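Local coordinates for DUF3863 domain-containing protein (Parabacteroides distasonis, PDB 3LM3) that is of unknown function but, as a putative glycoside hydrolase or deacetylase, probably acts on a carbohydrate substrate, at residues V172-H177 against M220-A225; G186-P191 against C200-G205; P191-T196 against S207-C212; V384-R389 against I415-L420. All coordinates share one frame; numbering follows the deposited sequence.

Contact 1 (V172-H177 against M220-A225); sequences VIWSQH and MDFICA
Trp-174 and Phe-222 form the aromatic part of this contact, an offset edge-to-face pair. The six-membered ring of Trp-174 and the phenyl ring have centroids 5.3 Å apart and planes at 85°, with the phenyl edge directed at the indole face. Phe-222 CD1 makes the closest approach, 3.5 Å from Trp-174 CH2, and CE1 follows beside it. Trp-174 CG, anti to the backbone N (chi1 -172°), starts the indole off toward the second segment. Apolar groups meet other parts of the same ring: CG of the selenomethionine Met-220 lies in the ring plane, 4.0 Å from Trp-174 CE3, while Ala-225 CB approaches obliquely to 3.9 Å from Trp-174 CZ3. Ala-225 CB also touches Ser-175 OG at 3.5 Å. The polar groups bond within their own segment or outside the pair. Ser-175 OG donates to Trp-174 O over 2.6 Å, inside a type II beta turn from Ile-173 to Gln-176, and Trp-174 NE1 donates to Ser-187 O. An alanine in place of Trp-174 would probably leave the edge of Phe-222 without its aromatic face, open a gap beside Met-220 and Ala-225, and cost Ser-187 O one of its donors. Asp-221 is the N-cap of a short, weakly bonded helix at about 222-225. The turn follows strand 168-172 of the three-stranded parallel sheet. Strand 357-363 packs on both aromatic residues, through Met-363 on Trp-174 and Ile-359 on Phe-222, and Ile-268 of helix 255-277 also touches Phe-222.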
loop_
_atom_site.group_PDB
_atom_site.type_symbol
_atom_site.label_atom_id
_atom_site.label_comp_id
_atom_site.label_asym_id
_atom_site.label_seq_id
_atom_site.Cartn_x
_atom_site.Cartn_y
_atom_site.Cartn_z
ATOM N N VAL A 172 -3.444 -4.039 -2.248
ATOM C CA VAL A 172 -2.543 -4.722 -1.264
ATOM C C VAL A 172 -2.556 -3.745 -0.091
ATOM O O VAL A 172 -2.188 -2.643 -0.272
ATOM C CB VAL A 172 -1.046 -4.900 -1.805
ATOM C CG1 VAL A 172 -0.029 -5.278 -0.663
ATOM C CG2 VAL A 172 -0.944 -5.827 -2.984
ATOM N N ILE A 173 -3.040 -4.132 1.107
ATOM C CA ILE A 173 -2.743 -3.346 2.348
ATOM C C ILE A 173 -1.759 -4.235 3.056
ATOM O O ILE A 173 -2.093 -5.082 3.898
ATOM C CB ILE A 173 -3.948 -2.903 3.258
ATOM C CG1 ILE A 173 -4.938 -2.022 2.469
ATOM C CG2 ILE A 173 -3.440 -1.999 4.359
ATOM C CD1 ILE A 173 -6.013 -1.257 3.333
ATOM N N TRP A 174 -0.497 -4.100 2.647
ATOM C CA TRP A 174 0.498 -5.119 2.933
ATOM C C TRP A 174 0.625 -5.380 4.420
ATOM O O TRP A 174 0.820 -4.447 5.225
ATOM C CB TRP A 174 1.892 -4.764 2.366
ATOM C CG TRP A 174 2.793 -5.939 2.530
ATOM C CD1 TRP A 174 2.766 -7.089 1.792
ATOM C CD2 TRP A 174 3.754 -6.151 3.563
ATOM N NE1 TRP A 174 3.669 -7.993 2.287
ATOM C CE2 TRP A 174 4.283 -7.441 3.385
ATOM C CE3 TRP A 174 4.224 -5.376 4.634
ATOM C CZ2 TRP A 174 5.241 -7.967 4.236
ATOM C CZ3 TRP A 174 5.182 -5.919 5.473
ATOM C CH2 TRP A 174 5.683 -7.191 5.268
ATOM N N SER A 175 0.523 -6.658 4.797
ATOM C CA SER A 175 0.666 -7.161 6.162
ATOM C C SER A 175 -0.460 -6.834 7.103
ATOM O O SER A 175 -0.391 -7.187 8.257
ATOM C CB SER A 175 1.995 -6.790 6.831
ATOM O OG SER A 175 2.054 -5.461 7.330
ATOM N N GLN A 176 -1.511 -6.195 6.644
ATOM C CA GLN A 176 -2.590 -5.792 7.544
ATOM C C GLN A 176 -3.221 -7.016 8.210
ATOM O O GLN A 176 -3.646 -7.967 7.539
ATOM C CB GLN A 176 -3.661 -5.002 6.783
ATOM C CG GLN A 176 -4.991 -4.864 7.530
ATOM C CD GLN A 176 -4.800 -4.399 8.944
ATOM O OE1 GLN A 176 -5.558 -4.764 9.855
ATOM N NE2 GLN A 176 -3.767 -3.617 9.152
ATOM N N HIS A 177 -3.244 -6.993 9.543
ATOM C CA HIS A 177 -3.956 -8.006 10.310
ATOM C C HIS A 177 -4.473 -7.270 11.566
ATOM O O HIS A 177 -3.711 -6.562 12.258
ATOM C CB HIS A 177 -3.036 -9.217 10.621
ATOM C CG HIS A 177 -3.714 -10.568 10.569
ATOM N ND1 HIS A 177 -3.964 -11.243 9.393
ATOM C CD2 HIS A 177 -4.134 -11.391 11.560
ATOM C CE1 HIS A 177 -4.546 -12.400 9.655
ATOM N NE2 HIS A 177 -4.651 -12.519 10.966
HETATM N N MSE A 220 5.673 -0.046 4.784
HETATM C CA MSE A 220 5.881 -0.425 6.179
HETATM C C MSE A 220 7.345 -0.491 6.576
HETATM O O MSE A 220 8.211 -0.859 5.779
HETATM C CB MSE A 220 5.280 -1.790 6.451
HETATM C CG MSE A 220 3.787 -1.841 6.372
HETATM SE SE MSE A 220 2.929 -0.763 7.711
HETATM C CE MSE A 220 2.642 0.794 6.709
ATOM N N ASP A 221 7.593 -0.206 7.853
ATOM C CA ASP A 221 8.839 -0.642 8.480
ATOM C C ASP A 221 8.620 -2.122 8.751
ATOM O O ASP A 221 7.772 -2.497 9.555
ATOM C CB ASP A 221 9.065 0.153 9.752
ATOM C CG ASP A 221 10.378 -0.223 10.454
ATOM O OD1 ASP A 221 10.746 -1.421 10.399
ATOM O OD2 ASP A 221 11.053 0.683 11.038
ATOM N N PHE A 222 9.396 -2.967 8.073
ATOM C CA PHE A 222 9.171 -4.410 8.153
ATOM C C PHE A 222 9.271 -4.953 9.574
ATOM O O PHE A 222 8.556 -5.889 9.947
ATOM C CB PHE A 222 10.159 -5.172 7.264
ATOM C CG PHE A 222 9.926 -5.021 5.786
ATOM C CD1 PHE A 222 8.734 -5.418 5.219
ATOM C CD2 PHE A 222 10.958 -4.646 4.940
ATOM C CE1 PHE A 222 8.543 -5.349 3.860
ATOM C CE2 PHE A 222 10.767 -4.578 3.563
ATOM C CZ PHE A 222 9.576 -4.966 3.029
ATOM N N ILE A 223 10.143 -4.379 10.391
ATOM C CA ILE A 223 10.263 -4.832 11.782
ATOM C C ILE A 223 8.977 -4.527 12.558
ATOM O O ILE A 223 8.466 -5.383 13.294
ATOM C CB ILE A 223 11.519 -4.231 12.442
ATOM C CG1 ILE A 223 12.763 -4.912 11.806
ATOM C CG2 ILE A 223 11.505 -4.461 13.950
ATOM C CD1 ILE A 223 14.079 -4.251 12.113
ATOM N N CYS A 224 8.417 -3.338 12.389
ATOM C CA CYS A 224 7.181 -2.988 13.070
ATOM C C CYS A 224 6.012 -3.852 12.607
ATOM O O CYS A 224 5.138 -4.230 13.397
ATOM C CB CYS A 224 6.834 -1.527 12.836
ATOM S SG CYS A 224 8.143 -0.346 13.303
ATOM N N ALA A 225 5.998 -4.157 11.309
ATOM C CA ALA A 225 4.854 -4.808 10.667
ATOM C C ALA A 225 4.745 -6.282 10.958
ATOM O O ALA A 225 3.757 -6.899 10.572
ATOM C CB ALA A 225 4.911 -4.549 9.148
#

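Contact 2 (G186-P191 against C200-G205); sequences GSPSYP and CKPAQG
Ser-187 and Cys-200 have the nearest CA atoms of the two segments, 4.5 Å apart. Followed outward, Ser-187 CB first meets the carbonyl of Cys-200, 3.3 Å from Cys-200 O, and then the side chain, with Cys-200 CB 3.7 Å from Ser-187 CB. The next atom, Ser-187 OG, turns back to its own segment: it sits between the backbone N and the carbonyl carbon (chi1 79°) and donates to Pro-188 O over 2.8 Å, from above the carbonyl plane. Both segments belong to the long excursion between strands 168-172 and 213-216, one preceding and one following the short strand 194-195, and the chain turns a corner at Cys-200 and Lys-201. Cys-200 O is buried without a hydrogen-bond partner in the model, and C-H groups of Ser-187 and Pro-188 approach it instead. Ser-187 CA makes a CA-H...O contact with Cys-200 O at 3.3 Å, and Pro-188 CD lies 3.6 Å from Cys-200 O. Farther along, the two proline rings reach tip to tip, Pro-188 CG 3.8 Å from Pro-202 CG, and Tyr-390 touches both rings. Gly-186, just before Ser-187, has backbone angles (phi 119°, psi -18°) at which a CB would be jammed against the preceding carbonyl O.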
loop_
_atom_site.group_PDB
_atom_site.type_symbol
_atom_site.label_atom_id
_atom_site.label_comp_id
_atom_site.label_asym_id
_atom_site.label_seq_id
_atom_site.Cartn_x
_atom_site.Cartn_y
_atom_site.Cartn_z
ATOM N N GLY A 186 -0.015 -11.820 3.692
ATOM C CA GLY A 186 0.416 -12.965 2.916
ATOM C C GLY A 186 0.994 -12.667 1.557
ATOM O O GLY A 186 1.635 -13.547 0.944
ATOM N N SER A 187 0.728 -11.475 1.035
ATOM C CA SER A 187 1.143 -11.101 -0.314
ATOM C C SER A 187 2.579 -10.609 -0.372
ATOM O O SER A 187 3.182 -10.306 0.664
ATOM C CB SER A 187 0.221 -10.025 -0.857
ATOM O OG SER A 187 0.527 -8.713 -0.344
ATOM N N PRO A 188 3.132 -10.463 -1.583
ATOM C CA PRO A 188 4.311 -9.609 -1.738
ATOM C C PRO A 188 3.977 -8.168 -1.433
ATOM O O PRO A 188 2.829 -7.750 -1.554
ATOM C CB PRO A 188 4.683 -9.741 -3.236
ATOM C CG PRO A 188 3.988 -11.032 -3.677
ATOM C CD PRO A 188 2.702 -11.037 -2.882
ATOM N N SER A 189 4.983 -7.396 -1.025
ATOM C CA SER A 189 4.801 -5.981 -0.762
ATOM C C SER A 189 5.131 -5.123 -1.964
ATOM O O SER A 189 4.745 -3.964 -2.000
ATOM C CB SER A 189 5.602 -5.546 0.442
ATOM O OG SER A 189 6.985 -5.559 0.184
ATOM N N TYR A 190 5.850 -5.655 -2.930
ATOM C CA TYR A 190 6.152 -4.944 -4.171
ATOM C C TYR A 190 5.222 -5.459 -5.259
ATOM O O TYR A 190 4.418 -6.396 -5.029
ATOM C CB TYR A 190 7.637 -5.077 -4.537
ATOM C CG TYR A 190 8.540 -3.886 -4.181
ATOM C CD1 TYR A 190 8.253 -3.026 -3.116
ATOM C CD2 TYR A 190 9.714 -3.683 -4.897
ATOM C CE1 TYR A 190 9.085 -1.964 -2.818
ATOM C CE2 TYR A 190 10.562 -2.621 -4.607
ATOM C CZ TYR A 190 10.251 -1.773 -3.551
ATOM O OH TYR A 190 11.142 -0.767 -3.200
ATOM N N PRO A 191 5.271 -4.834 -6.444
ATOM C CA PRO A 191 4.179 -5.055 -7.394
ATOM C C PRO A 191 4.174 -6.456 -7.970
ATOM O O PRO A 191 5.224 -7.082 -8.156
ATOM C CB PRO A 191 4.452 -4.035 -8.489
ATOM C CG PRO A 191 5.175 -2.932 -7.731
ATOM C CD PRO A 191 6.102 -3.668 -6.815
ATOM N N CYS A 200 -4.058 -11.698 -3.128
ATOM C CA CYS A 200 -2.751 -11.679 -2.474
ATOM C C CYS A 200 -1.733 -12.641 -3.102
ATOM O O CYS A 200 -0.531 -12.615 -2.747
ATOM C CB CYS A 200 -2.898 -12.079 -1.016
ATOM S SG CYS A 200 -3.655 -10.806 0.021
ATOM N N LYS A 201 -2.195 -13.520 -3.998
ATOM C CA LYS A 201 -1.371 -14.568 -4.597
ATOM C C LYS A 201 -0.881 -14.121 -5.974
ATOM O O LYS A 201 -1.706 -13.771 -6.835
ATOM C CB LYS A 201 -2.208 -15.857 -4.761
ATOM C CG LYS A 201 -1.477 -16.942 -5.491
ATOM C CD LYS A 201 -2.247 -18.286 -5.526
ATOM C CE LYS A 201 -1.774 -19.128 -6.712
ATOM N NZ LYS A 201 -2.081 -20.582 -6.448
ATOM N N PRO A 202 0.419 -14.151 -6.236
ATOM C CA PRO A 202 0.844 -13.977 -7.625
ATOM C C PRO A 202 0.268 -15.041 -8.584
ATOM O O PRO A 202 0.246 -16.225 -8.262
ATOM C CB PRO A 202 2.369 -14.083 -7.552
ATOM C CG PRO A 202 2.709 -13.682 -6.110
ATOM C CD PRO A 202 1.559 -14.278 -5.321
ATOM N N ALA A 203 -0.216 -14.608 -9.744
ATOM C CA ALA A 203 -0.586 -15.544 -10.802
ATOM C C ALA A 203 0.589 -16.477 -11.079
ATOM O O ALA A 203 1.733 -16.048 -11.227
ATOM C CB ALA A 203 -1.005 -14.771 -12.070
ATOM N N GLN A 204 0.300 -17.769 -11.163
ATOM C CA GLN A 204 1.331 -18.767 -11.381
ATOM C C GLN A 204 1.641 -18.985 -12.866
ATOM O O GLN A 204 2.712 -19.465 -13.214
ATOM C CB GLN A 204 0.923 -20.105 -10.743
ATOM C CG GLN A 204 0.751 -19.991 -9.201
ATOM C CD GLN A 204 2.025 -19.589 -8.499
ATOM O OE1 GLN A 204 2.988 -20.353 -8.466
ATOM N NE2 GLN A 204 2.047 -18.378 -7.944
ATOM N N GLY A 205 0.709 -18.619 -13.722
ATOM C CA GLY A 205 0.864 -18.864 -15.152
ATOM C C GLY A 205 -0.249 -18.235 -15.960
ATOM O O GLY A 205 -1.048 -17.469 -15.442
#

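Contact 3 (P191-T196 against S207-C212); sequences PFYPST and SDFIDC
Thr-196 N donates to Asp-208 O over 2.9 Å at an N-H...O angle of 151°, the sound backbone bond between segments whose end-to-end directions differ by 128°; a second, weak one runs from Ile-210 N to Pro-194 O. The second segment leads into strand 213-216 of the three-stranded parallel sheet, and Asp-211 is the centre of an inverse gamma turn there. Tyr-193 and Phe-209 cross obliquely, with ring planes at 47°. Phe-209 CZ stands over the face of the tyrosine ring, 3.4 Å from Tyr-193 CG. The phenolic OH bonds to Tyr-333 O and also takes a hydrogen from a water 2.8 Å from Tyr-193 OH. That water donates likewise to Asp-211 OD1, while Asp-211 OD2 forms a salt bridge with Arg-330. A leucine in place of Tyr-193 would probably leave Phe-209 CZ without its flat support and the bridging water and Tyr-333 O without their hydroxyl mate. Pro-194 and Ile-210 cross at about a right angle, with Pro-194 CG 4.1 Å from Ile-210 CB, and Thr-196 CG2 lies 3.8 Å from Ile-210 CG1. Ser-195 OG, anti to its backbone N, donates to Asp-208 OD2 over 2.7 Å. Asp-208 is gripped further by the backbone N-H groups of Gln-204, at OD2, and Gly-205, at OD1. At the exposed end, a second water lies 2.8 Å from Thr-196 OG1 and donates to Ser-207 O.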
loop_
_atom_site.group_PDB
_atom_site.type_symbol
_atom_site.label_atom_id
_atom_site.label_comp_id
_atom_site.label_asym_id
_atom_site.label_seq_id
_atom_site.Cartn_x
_atom_site.Cartn_y
_atom_site.Cartn_z
ATOM N N PRO A 191 5.271 -4.834 -6.444
ATOM C CA PRO A 191 4.179 -5.055 -7.394
ATOM C C PRO A 191 4.174 -6.456 -7.970
ATOM O O PRO A 191 5.224 -7.082 -8.156
ATOM C CB PRO A 191 4.452 -4.035 -8.489
ATOM C CG PRO A 191 5.175 -2.932 -7.731
ATOM C CD PRO A 191 6.102 -3.668 -6.815
ATOM N N PHE A 192 2.970 -6.964 -8.234
ATOM C CA PHE A 192 2.798 -8.280 -8.843
ATOM C C PHE A 192 1.479 -8.340 -9.593
ATOM O O PHE A 192 0.592 -7.524 -9.350
ATOM C CB PHE A 192 2.845 -9.405 -7.786
ATOM C CG PHE A 192 1.735 -9.328 -6.738
ATOM C CD1 PHE A 192 1.834 -8.452 -5.680
ATOM C CD2 PHE A 192 0.602 -10.138 -6.822
ATOM C CE1 PHE A 192 0.844 -8.373 -4.720
ATOM C CE2 PHE A 192 -0.406 -10.047 -5.864
ATOM C CZ PHE A 192 -0.294 -9.159 -4.828
ATOM N N TYR A 193 1.365 -9.318 -10.495
ATOM C CA TYR A 193 0.084 -9.638 -11.151
ATOM C C TYR A 193 -0.639 -10.688 -10.303
ATOM O O TYR A 193 -0.091 -11.763 -10.047
ATOM C CB TYR A 193 0.347 -10.181 -12.545
ATOM C CG TYR A 193 0.976 -9.228 -13.532
ATOM C CD1 TYR A 193 0.239 -8.234 -14.139
ATOM C CD2 TYR A 193 2.289 -9.380 -13.918
ATOM C CE1 TYR A 193 0.791 -7.418 -15.088
ATOM C CE2 TYR A 193 2.870 -8.534 -14.864
ATOM C CZ TYR A 193 2.116 -7.585 -15.472
ATOM O OH TYR A 193 2.639 -6.713 -16.432
ATOM N N PRO A 194 -1.858 -10.381 -9.844
ATOM C CA PRO A 194 -2.568 -11.310 -8.977
ATOM C C PRO A 194 -3.167 -12.496 -9.759
ATOM O O PRO A 194 -3.400 -12.422 -10.973
ATOM C CB PRO A 194 -3.661 -10.444 -8.376
ATOM C CG PRO A 194 -3.972 -9.445 -9.510
ATOM C CD PRO A 194 -2.648 -9.158 -10.111
ATOM N N SER A 195 -3.386 -13.567 -9.020
ATOM C CA SER A 195 -4.072 -14.758 -9.499
ATOM C C SER A 195 -5.593 -14.611 -9.444
ATOM O O SER A 195 -6.142 -14.001 -8.524
ATOM C CB SER A 195 -3.694 -15.901 -8.570
ATOM O OG SER A 195 -4.285 -17.138 -8.930
ATOM N N THR A 196 -6.290 -15.241 -10.405
ATOM C CA THR A 196 -7.735 -15.346 -10.315
ATOM C C THR A 196 -8.184 -16.061 -9.023
ATOM O O THR A 196 -9.320 -15.871 -8.570
ATOM C CB THR A 196 -8.302 -16.073 -11.556
ATOM O OG1 THR A 196 -7.640 -17.306 -11.740
ATOM C CG2 THR A 196 -8.130 -15.211 -12.828
ATOM N N SER A 207 -3.070 -19.475 -17.109
ATOM C CA SER A 207 -4.452 -19.852 -16.781
ATOM C C SER A 207 -5.105 -19.040 -15.671
ATOM O O SER A 207 -6.323 -18.861 -15.674
ATOM C CB SER A 207 -4.556 -21.348 -16.450
ATOM O OG SER A 207 -3.819 -21.674 -15.293
ATOM N N ASP A 208 -4.287 -18.506 -14.749
ATOM C CA ASP A 208 -4.799 -17.711 -13.645
ATOM C C ASP A 208 -4.345 -16.247 -13.690
ATOM O O ASP A 208 -4.502 -15.513 -12.717
ATOM C CB ASP A 208 -4.462 -18.379 -12.287
ATOM C CG ASP A 208 -2.994 -18.374 -11.967
ATOM O OD1 ASP A 208 -2.158 -18.486 -12.895
ATOM O OD2 ASP A 208 -2.660 -18.297 -10.766
ATOM N N PHE A 209 -3.873 -15.793 -14.847
ATOM C CA PHE A 209 -3.256 -14.467 -14.953
ATOM C C PHE A 209 -4.322 -13.375 -14.969
ATOM O O PHE A 209 -5.352 -13.488 -15.671
ATOM C CB PHE A 209 -2.410 -14.382 -16.225
ATOM C CG PHE A 209 -1.479 -13.186 -16.273
ATOM C CD1 PHE A 209 -0.300 -13.169 -15.532
ATOM C CD2 PHE A 209 -1.795 -12.097 -17.063
ATOM C CE1 PHE A 209 0.571 -12.078 -15.600
ATOM C CE2 PHE A 209 -0.938 -10.993 -17.121
ATOM C CZ PHE A 209 0.236 -10.991 -16.402
ATOM N N ILE A 210 -4.090 -12.306 -14.220
ATOM C CA ILE A 210 -4.869 -11.075 -14.351
ATOM C C ILE A 210 -3.895 -9.939 -14.708
ATOM O O ILE A 210 -2.908 -9.715 -13.988
ATOM C CB ILE A 210 -5.555 -10.713 -13.018
ATOM C CG1 ILE A 210 -6.555 -11.792 -12.598
ATOM C CG2 ILE A 210 -6.244 -9.335 -13.105
ATOM C CD1 ILE A 210 -7.060 -11.617 -11.166
ATOM N N ASP A 211 -4.165 -9.227 -15.793
ATOM C CA ASP A 211 -3.306 -8.130 -16.264
ATOM C C ASP A 211 -3.636 -6.841 -15.502
ATOM O O ASP A 211 -4.086 -5.852 -16.075
ATOM C CB ASP A 211 -3.443 -7.977 -17.782
ATOM C CG ASP A 211 -2.440 -7.008 -18.379
ATOM O OD1 ASP A 211 -1.460 -6.628 -17.727
ATOM O OD2 ASP A 211 -2.653 -6.602 -19.536
ATOM N N CYS A 212 -3.383 -6.856 -14.197
ATOM C CA CYS A 212 -3.542 -5.702 -13.370
ATOM C C CYS A 212 -2.426 -5.762 -12.341
ATOM O O CYS A 212 -2.224 -6.785 -11.686
ATOM C CB CYS A 212 -4.901 -5.728 -12.669
ATOM S SG CYS A 212 -5.294 -4.155 -11.801
HETATM O O HOH W 1 1.058 -6.864 -18.738
HETATM O O HOH W 2 -8.944 -18.448 -13.961
#

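Contact 4 (V384-R389 against I415-L420); sequences VIDFTR and INQKAL
Asp-386 OD2 is held by two donors: Gln-417 N, 2.9 Å away on the anti side of the carboxylate, and Arg-368 NH2, which forms a salt bridge with it. Asp-386 CG, anti to the backbone N (chi1 -165°), carries the carboxylate toward Gln-417. The other oxygen, Asp-386 OD1, accepts on its syn side from Thr-388 OG1 at 2.8 Å, the donor tilted out of the carboxylate plane. That hydroxyl takes hydrogens from two waters, one of which lies 2.9 Å from Asn-416 ND2 and accepts from it, giving a solvent bridge between the segments. The backbones meet at a single antiparallel hydrogen-bonded pair. Phe-387 N donates to Ile-415 O over 2.8 Å, and Ile-415 N returns a nearly straight bond (171°) to Phe-387 O. Strand 383-389 is outermost in the four-stranded antiparallel sheet, and Ile-385 and Asp-386 form a classic beta bulge opposite Ala-370. Ile-415 packs crosswise on Val-384, its CD1 4.0 Å from Val-384 CG1. Beyond it, Asn-416 OD1 accepts from Lys-418 N, an Asx turn inside a type I beta turn. With just one bridge joining the backbones, the contact probably also depends on the buried carboxylate of Asp-386, whose charge is likely offset by Arg-368.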
loop_
_atom_site.group_PDB
_atom_site.type_symbol
_atom_site.label_atom_id
_atom_site.label_comp_id
_atom_site.label_asym_id
_atom_site.label_seq_id
_atom_site.Cartn_x
_atom_site.Cartn_y
_atom_site.Cartn_z
ATOM N N VAL A 384 13.255 -18.439 10.553
ATOM C CA VAL A 384 12.126 -18.225 9.677
ATOM C C VAL A 384 10.962 -17.735 10.516
ATOM O O VAL A 384 10.483 -18.427 11.411
ATOM C CB VAL A 384 11.700 -19.534 8.962
ATOM C CG1 VAL A 384 10.463 -19.303 8.056
ATOM C CG2 VAL A 384 12.837 -20.118 8.120
ATOM N N ILE A 385 10.467 -16.528 10.195
ATOM C CA ILE A 385 9.260 -16.001 10.822
ATOM C C ILE A 385 8.054 -15.961 9.880
ATOM O O ILE A 385 6.923 -15.741 10.325
ATOM C CB ILE A 385 9.463 -14.608 11.485
ATOM C CG1 ILE A 385 9.736 -13.513 10.457
ATOM C CG2 ILE A 385 10.586 -14.699 12.526
ATOM C CD1 ILE A 385 9.541 -12.085 11.047
ATOM N N ASP A 386 8.286 -16.147 8.582
ATOM C CA ASP A 386 7.198 -16.230 7.606
ATOM C C ASP A 386 7.667 -17.117 6.470
ATOM O O ASP A 386 8.761 -16.939 5.940
ATOM C CB ASP A 386 6.816 -14.836 7.066
ATOM C CG ASP A 386 5.490 -14.828 6.342
ATOM O OD1 ASP A 386 5.496 -15.206 5.136
ATOM O OD2 ASP A 386 4.489 -14.384 6.981
ATOM N N PHE A 387 6.832 -18.074 6.080
ATOM C CA PHE A 387 7.009 -18.821 4.851
ATOM C C PHE A 387 5.616 -19.081 4.332
ATOM O O PHE A 387 4.854 -19.854 4.937
ATOM C CB PHE A 387 7.781 -20.121 5.080
ATOM C CG PHE A 387 7.975 -20.919 3.823
ATOM C CD1 PHE A 387 8.712 -20.387 2.758
ATOM C CD2 PHE A 387 7.448 -22.185 3.701
ATOM C CE1 PHE A 387 8.879 -21.104 1.589
ATOM C CE2 PHE A 387 7.623 -22.913 2.519
ATOM C CZ PHE A 387 8.346 -22.376 1.479
ATOM N N THR A 388 5.250 -18.373 3.264
ATOM C CA THR A 388 3.914 -18.403 2.716
ATOM C C THR A 388 4.038 -18.842 1.263
ATOM O O THR A 388 4.626 -18.145 0.450
ATOM C CB THR A 388 3.272 -17.007 2.810
ATOM O OG1 THR A 388 3.255 -16.557 4.164
ATOM C CG2 THR A 388 1.830 -17.000 2.277
ATOM N N ARG A 389 3.509 -20.025 0.949
ATOM C CA ARG A 389 3.585 -20.576 -0.396
ATOM C C ARG A 389 2.447 -20.115 -1.275
ATOM O O ARG A 389 1.320 -20.049 -0.858
ATOM C CB ARG A 389 3.575 -22.107 -0.308
ATOM C CG ARG A 389 4.850 -22.653 0.254
ATOM C CD ARG A 389 4.832 -24.156 0.326
ATOM N NE ARG A 389 4.878 -24.750 -0.998
ATOM C CZ ARG A 389 5.280 -25.980 -1.232
ATOM N NH1 ARG A 389 5.689 -26.762 -0.230
ATOM N NH2 ARG A 389 5.290 -26.420 -2.470
ATOM N N ILE A 415 3.954 -20.782 7.694
ATOM C CA ILE A 415 4.363 -19.941 8.811
ATOM C C ILE A 415 4.014 -18.490 8.458
ATOM O O ILE A 415 4.385 -18.010 7.388
ATOM C CB ILE A 415 5.898 -20.048 9.086
ATOM C CG1 ILE A 415 6.284 -21.519 9.385
ATOM C CG2 ILE A 415 6.347 -19.163 10.249
ATOM C CD1 ILE A 415 7.754 -21.736 9.673
ATOM N N ASN A 416 3.345 -17.800 9.385
ATOM C CA ASN A 416 2.960 -16.399 9.162
ATOM C C ASN A 416 3.526 -15.506 10.261
ATOM O O ASN A 416 3.444 -15.838 11.441
ATOM C CB ASN A 416 1.443 -16.269 9.068
ATOM C CG ASN A 416 0.995 -14.832 9.125
ATOM O OD1 ASN A 416 0.742 -14.315 10.217
ATOM N ND2 ASN A 416 0.986 -14.161 7.969
ATOM N N GLN A 417 4.048 -14.340 9.862
ATOM C CA GLN A 417 4.768 -13.425 10.764
ATOM C C GLN A 417 3.982 -12.951 11.971
ATOM O O GLN A 417 4.589 -12.635 12.986
ATOM C CB GLN A 417 5.283 -12.221 9.990
ATOM C CG GLN A 417 4.178 -11.300 9.457
ATOM C CD GLN A 417 4.713 -10.170 8.594
ATOM O OE1 GLN A 417 5.843 -9.719 8.796
ATOM N NE2 GLN A 417 3.890 -9.680 7.651
ATOM N N LYS A 418 2.651 -12.890 11.886
ATOM C CA LYS A 418 1.870 -12.400 13.007
ATOM C C LYS A 418 1.925 -13.356 14.202
ATOM O O LYS A 418 1.618 -12.964 15.334
ATOM C CB LYS A 418 0.422 -12.125 12.588
ATOM C CG LYS A 418 0.273 -11.230 11.369
ATOM C CD LYS A 418 0.768 -9.780 11.613
ATOM C CE LYS A 418 0.755 -9.006 10.340
ATOM N NZ LYS A 418 1.102 -7.550 10.561
ATOM N N ALA A 419 2.320 -14.602 13.950
ATOM C CA ALA A 419 2.630 -15.548 15.046
ATOM C C ALA A 419 1.419 -15.839 15.938
ATOM O O ALA A 419 1.560 -15.969 17.171
ATOM C CB ALA A 419 3.818 -15.056 15.888
ATOM N N LEU A 420 0.253 -15.933 15.318
ATOM C CA LEU A 420 -0.981 -16.130 16.071
ATOM C C LEU A 420 -1.335 -17.593 16.269
ATOM O O LEU A 420 -2.160 -17.888 17.119
ATOM C CB LEU A 420 -2.148 -15.384 15.445
ATOM C CG LEU A 420 -1.930 -13.861 15.405
ATOM C CD1 LEU A 420 -3.088 -13.190 14.730
ATOM C CD2 LEU A 420 -1.712 -13.260 16.791
HETATM O O HOH W 3 1.804 -18.542 5.894
HETATM O O HOH W 4 1.057 -15.481 5.368
#

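In the fold
Contacts 2 and 3 are closest, with centres 8 Å apart; they share Pro-191 and are tied by backbone bonds, Lys-201 with Ser-195 and Ala-203 with Tyr-193. Contact 1 spans the same excursion of chain and touches both, meeting contact 3 where Val-172 packs on Phe-192. Contact 4 lies in the DUF3864 region, yet its centre is 13 Å from that of contact 1: Lys-418 NZ lies 2.7 Å from Ala-225 O, a polar link to the DUF3863 region. Contacts 3 and 4 do not touch; their nearest atoms are about 10 Å apart. A bound PEG lies about 5 Å from the side chain of Ile-385 in contact 4.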